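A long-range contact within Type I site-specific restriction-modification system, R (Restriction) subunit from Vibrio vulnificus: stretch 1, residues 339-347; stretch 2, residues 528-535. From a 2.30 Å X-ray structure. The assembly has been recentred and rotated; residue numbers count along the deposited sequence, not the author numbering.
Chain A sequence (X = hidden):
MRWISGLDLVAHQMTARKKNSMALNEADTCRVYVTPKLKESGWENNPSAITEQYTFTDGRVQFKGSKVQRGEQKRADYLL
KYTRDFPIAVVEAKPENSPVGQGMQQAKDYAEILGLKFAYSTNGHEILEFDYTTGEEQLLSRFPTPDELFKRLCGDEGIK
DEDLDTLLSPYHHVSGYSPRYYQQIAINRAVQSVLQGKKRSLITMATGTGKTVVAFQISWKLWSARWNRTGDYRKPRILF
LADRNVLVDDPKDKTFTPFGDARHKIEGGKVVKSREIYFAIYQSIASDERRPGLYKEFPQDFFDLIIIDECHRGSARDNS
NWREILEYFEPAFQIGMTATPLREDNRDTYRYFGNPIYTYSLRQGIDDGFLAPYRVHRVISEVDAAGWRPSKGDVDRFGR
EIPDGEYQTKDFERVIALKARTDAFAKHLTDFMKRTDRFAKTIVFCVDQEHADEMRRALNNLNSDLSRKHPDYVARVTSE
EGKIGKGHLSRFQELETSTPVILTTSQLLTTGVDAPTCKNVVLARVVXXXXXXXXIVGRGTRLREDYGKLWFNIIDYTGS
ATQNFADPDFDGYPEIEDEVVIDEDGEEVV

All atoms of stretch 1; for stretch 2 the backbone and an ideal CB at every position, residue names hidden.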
# COMPACT_ATOMS: atom_id res chain seq x y z
N ALA A 339 -8.05 -0.10 -1.00
CA ALA A 339 -7.06 0.55 -0.15
C ALA A 339 -7.51 0.73 1.30
O ALA A 339 -6.73 1.16 2.15
CB ALA A 339 -6.67 1.90 -0.75
N THR A 340 -8.75 0.39 1.60
CA THR A 340 -9.26 0.53 2.95
C THR A 340 -9.75 -0.83 3.44
O THR A 340 -10.29 -1.62 2.66
CB THR A 340 -10.40 1.58 2.98
OG1 THR A 340 -11.54 1.09 2.28
CG2 THR A 340 -9.95 2.86 2.27
N PRO A 341 -9.56 -1.14 4.74
CA PRO A 341 -9.99 -2.42 5.31
C PRO A 341 -11.49 -2.44 5.58
O PRO A 341 -12.16 -1.42 5.46
CB PRO A 341 -9.17 -2.51 6.58
CG PRO A 341 -9.22 -1.10 7.06
CD PRO A 341 -8.92 -0.30 5.78
N LEU A 342 -12.02 -3.60 5.95
CA LEU A 342 -13.44 -3.74 6.23
C LEU A 342 -13.84 -2.84 7.39
O LEU A 342 -13.40 -3.04 8.52
CB LEU A 342 -13.78 -5.18 6.62
CG LEU A 342 -15.23 -5.64 6.41
CD1 LEU A 342 -15.47 -6.88 7.24
CD2 LEU A 342 -16.22 -4.55 6.82
N ARG A 343 -14.69 -1.86 7.10
CA ARG A 343 -15.17 -0.92 8.11
C ARG A 343 -16.67 -0.70 7.89
O ARG A 343 -17.33 -1.55 7.29
CB ARG A 343 -14.38 0.39 8.03
CG ARG A 343 -12.88 0.26 8.37
CD ARG A 343 -12.67 -0.16 9.82
NE ARG A 343 -11.28 -0.14 10.27
CZ ARG A 343 -10.49 -1.22 10.30
NH1 ARG A 343 -10.95 -2.40 9.92
NH2 ARG A 343 -9.24 -1.11 10.72
N GLU A 344 -17.23 0.41 8.34
CA GLU A 344 -18.67 0.64 8.20
C GLU A 344 -19.26 0.96 6.83
O GLU A 344 -20.38 0.52 6.51
CB GLU A 344 -19.12 1.70 9.19
CG GLU A 344 -18.96 1.28 10.63
CD GLU A 344 -19.65 2.21 11.59
OE1 GLU A 344 -19.31 3.42 11.61
OE2 GLU A 344 -20.54 1.73 12.32
N ASP A 345 -18.54 1.73 6.02
CA ASP A 345 -19.03 2.11 4.69
C ASP A 345 -18.61 1.08 3.63
O ASP A 345 -19.12 1.05 2.51
CB ASP A 345 -18.44 3.49 4.35
CG ASP A 345 -16.91 3.47 4.22
OD1 ASP A 345 -16.26 2.67 4.93
OD2 ASP A 345 -16.37 4.26 3.42
N ASN A 346 -17.71 0.20 4.04
CA ASN A 346 -17.06 -0.83 3.24
C ASN A 346 -17.65 -2.23 3.00
O ASN A 346 -17.26 -2.90 2.03
CB ASN A 346 -15.65 -1.03 3.82
CG ASN A 346 -14.57 -0.52 2.90
OD1 ASN A 346 -14.86 0.21 1.94
ND2 ASN A 346 -13.32 -0.87 3.18
N ARG A 347 -18.53 -2.70 3.88
CA ARG A 347 -19.09 -4.05 3.80
C ARG A 347 -19.49 -4.73 2.47
O ARG A 347 -19.14 -5.91 2.26
CB ARG A 347 -20.24 -4.12 4.78
CG ARG A 347 -19.83 -3.51 6.11
CD ARG A 347 -20.48 -4.22 7.25
NE ARG A 347 -20.62 -3.35 8.41
CZ ARG A 347 -19.69 -3.16 9.35
NH1 ARG A 347 -18.51 -3.78 9.28
NH2 ARG A 347 -19.96 -2.37 10.38
N UNK A 528 -17.56 12.34 5.29
CA UNK A 528 -18.72 11.50 5.56
C UNK A 528 -18.48 10.00 5.52
O UNK A 528 -19.43 9.23 5.69
CB UNK A 528 -19.82 11.84 4.55
N UNK A 529 -17.24 9.57 5.32
CA UNK A 529 -16.95 8.14 5.30
C UNK A 529 -15.50 7.78 5.63
O UNK A 529 -14.58 8.57 5.43
CB UNK A 529 -17.30 7.58 3.92
N UNK A 530 -15.31 6.57 6.15
CA UNK A 530 -13.98 6.08 6.52
C UNK A 530 -13.07 5.97 5.29
O UNK A 530 -11.88 6.26 5.36
CB UNK A 530 -14.09 4.72 7.22
N UNK A 531 -13.63 5.52 4.16
CA UNK A 531 -12.86 5.38 2.93
C UNK A 531 -12.32 6.74 2.48
O UNK A 531 -11.17 6.84 2.08
CB UNK A 531 -13.72 4.76 1.83
N UNK A 532 -13.16 7.77 2.58
CA UNK A 532 -12.76 9.12 2.18
C UNK A 532 -11.70 9.65 3.12
O UNK A 532 -10.76 10.28 2.68
CB UNK A 532 -13.96 10.06 2.15
N UNK A 533 -11.85 9.39 4.41
CA UNK A 533 -10.88 9.87 5.37
C UNK A 533 -9.48 9.32 5.05
O UNK A 533 -8.51 10.06 5.00
CB UNK A 533 -11.30 9.48 6.79
N UNK A 534 -9.41 8.01 4.85
CA UNK A 534 -8.15 7.35 4.55
C UNK A 534 -7.53 7.79 3.23
O UNK A 534 -6.31 7.74 3.07
CB UNK A 534 -8.36 5.83 4.53
N UNK A 535 -8.36 8.20 2.28
CA UNK A 535 -7.88 8.67 0.99
C UNK A 535 -7.25 10.03 1.21
O UNK A 535 -6.21 10.35 0.63
CB UNK A 535 -9.00 8.74 -0.05

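Stretch 2 opens with two loop residues and enters a helix at position 530, its first turn set against the loop of stretch 1. At position 528 the ideal CB has nothing of stretch 1 within 5.5 Å, so this contact asks nothing of it, and a polar residue is as good as any. It is Asn528, poorly ordered.

Position 529 has extended backbone angles (-156/153) and comes right before the helix, the N-cap place, where free backbone NH groups need an acceptor. Its CB points toward stretch 1 and lies 3.5 Å from Asp345 OD2, leaving modest room. Serine, threonine, asparagine or aspartate are the usual caps, though a second acid would face the carboxylate of Asp345. The residue is Ser529: its chi1 of 83° (p) lets Ser529 OG accept from the backbone N of position 532 at 3.2 Å, while its CB packs against Asp345.

At 530 the CB points toward stretch 1, 3.8 Å from Asp345 OD1 and 4.4 Å from Arg343 CB. The aliphatic part of the arginine offers a surface for a long, flexible nonpolar chain; leucine, methionine or a lysine using its methylenes could all lie along it. Here it is Met530, present as selenomethionine. With chi1 t, it runs out beside Arg343, and its CG lies 3.9 Å from Arg343 CG.

Position 531 is the most constrained. Its ideal CB is a tight 3.1 Å from Asp345 OD2, with Thr340 CG2 at 4.2 Å and Asn346 OD1 at 4.7 Å. The backbone N of 531 already donates to Asp345 OD2 at 3.1 Å, so the carboxylate sits over the start of the helix, where unpaired NH groups and the helix dipole favour a negative charge. A small side chain is indicated: alanine or glycine would fit, but a short hydroxyl can also donate to the acid. The residue is Ser531. With chi1 m, its OG gives Asp345 OD2 a hydrogen bond of 2.9 Å, so one carboxylate oxygen takes both backbone and side-chain donors. The same Ser531 OG accepts a weak bond from Thr340 OG1 at 3.4 Å. Asn346 helps hold this threonine, its ND2 donating to Thr340 OG1 at 2.8 Å.

At 532 the CB points away from stretch 1, and many polar residues would serve. Glu532 extends back along its own stretch, where OE1 accepts a weak bond from Asn528 N at 3.5 Å. Position 533 is out of reach of stretch 1, which therefore sets no preference; it is Phe533.

One turn on from 530 and 531, position 534 again points toward stretch 1, its CB 4.1 Å from Thr340 CG2, with the Pro341 ring farther along. Leucine, methionine or a long chain with a polar tip would suit. Lys534 lays its methylenes over this surface, CE 3.8 Å from Pro341 CD, while NZ is hydrogen-bonded elsewhere in the structure.

At 535 the CB points sideways, with nothing of stretch 1 within 5.5 Å of it, so a polar residue is acceptable; the side chain of Gln535 turns nearer but comes no closer than 5.5 Å, from its CG to Thr340 CG2.

Stretch 2 (528-535) NSMSEFKQ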
# COMPACT_ATOMS: atom_id res chain seq x y z
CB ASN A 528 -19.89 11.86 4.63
CG ASN A 528 -21.25 11.59 5.28
OD1 ASN A 528 -21.75 10.46 5.29
ND2 ASN A 528 -21.86 12.64 5.83
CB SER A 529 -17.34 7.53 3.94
OG SER A 529 -16.34 7.71 2.96
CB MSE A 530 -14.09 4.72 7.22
CG MSE A 530 -12.76 4.07 7.60
SE MSE A 530 -11.66 5.06 8.88
CE MSE A 530 -12.51 4.45 10.52
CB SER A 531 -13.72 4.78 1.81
OG SER A 531 -13.98 3.40 2.05
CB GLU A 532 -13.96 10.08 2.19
CG GLU A 532 -13.58 11.54 1.93
CD GLU A 532 -14.76 12.46 1.61
OE1 GLU A 532 -15.54 12.81 2.53
OE2 GLU A 532 -14.91 12.82 0.43
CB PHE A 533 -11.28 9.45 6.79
CG PHE A 533 -10.32 9.92 7.85
CD1 PHE A 533 -10.39 11.22 8.34
CD2 PHE A 533 -9.34 9.06 8.35
CE1 PHE A 533 -9.49 11.67 9.32
CE2 PHE A 533 -8.43 9.49 9.32
CZ PHE A 533 -8.50 10.80 9.81
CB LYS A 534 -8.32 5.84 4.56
CG LYS A 534 -8.60 5.27 5.95
CD LYS A 534 -8.21 3.81 6.06
CE LYS A 534 -8.76 3.17 7.35
NZ LYS A 534 -8.21 3.73 8.63
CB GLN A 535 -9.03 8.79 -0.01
CG GLN A 535 -9.50 7.48 -0.60
CD GLN A 535 -10.72 7.66 -1.50
OE1 GLN A 535 -11.28 6.70 -2.01
NE2 GLN A 535 -11.12 8.91 -1.69
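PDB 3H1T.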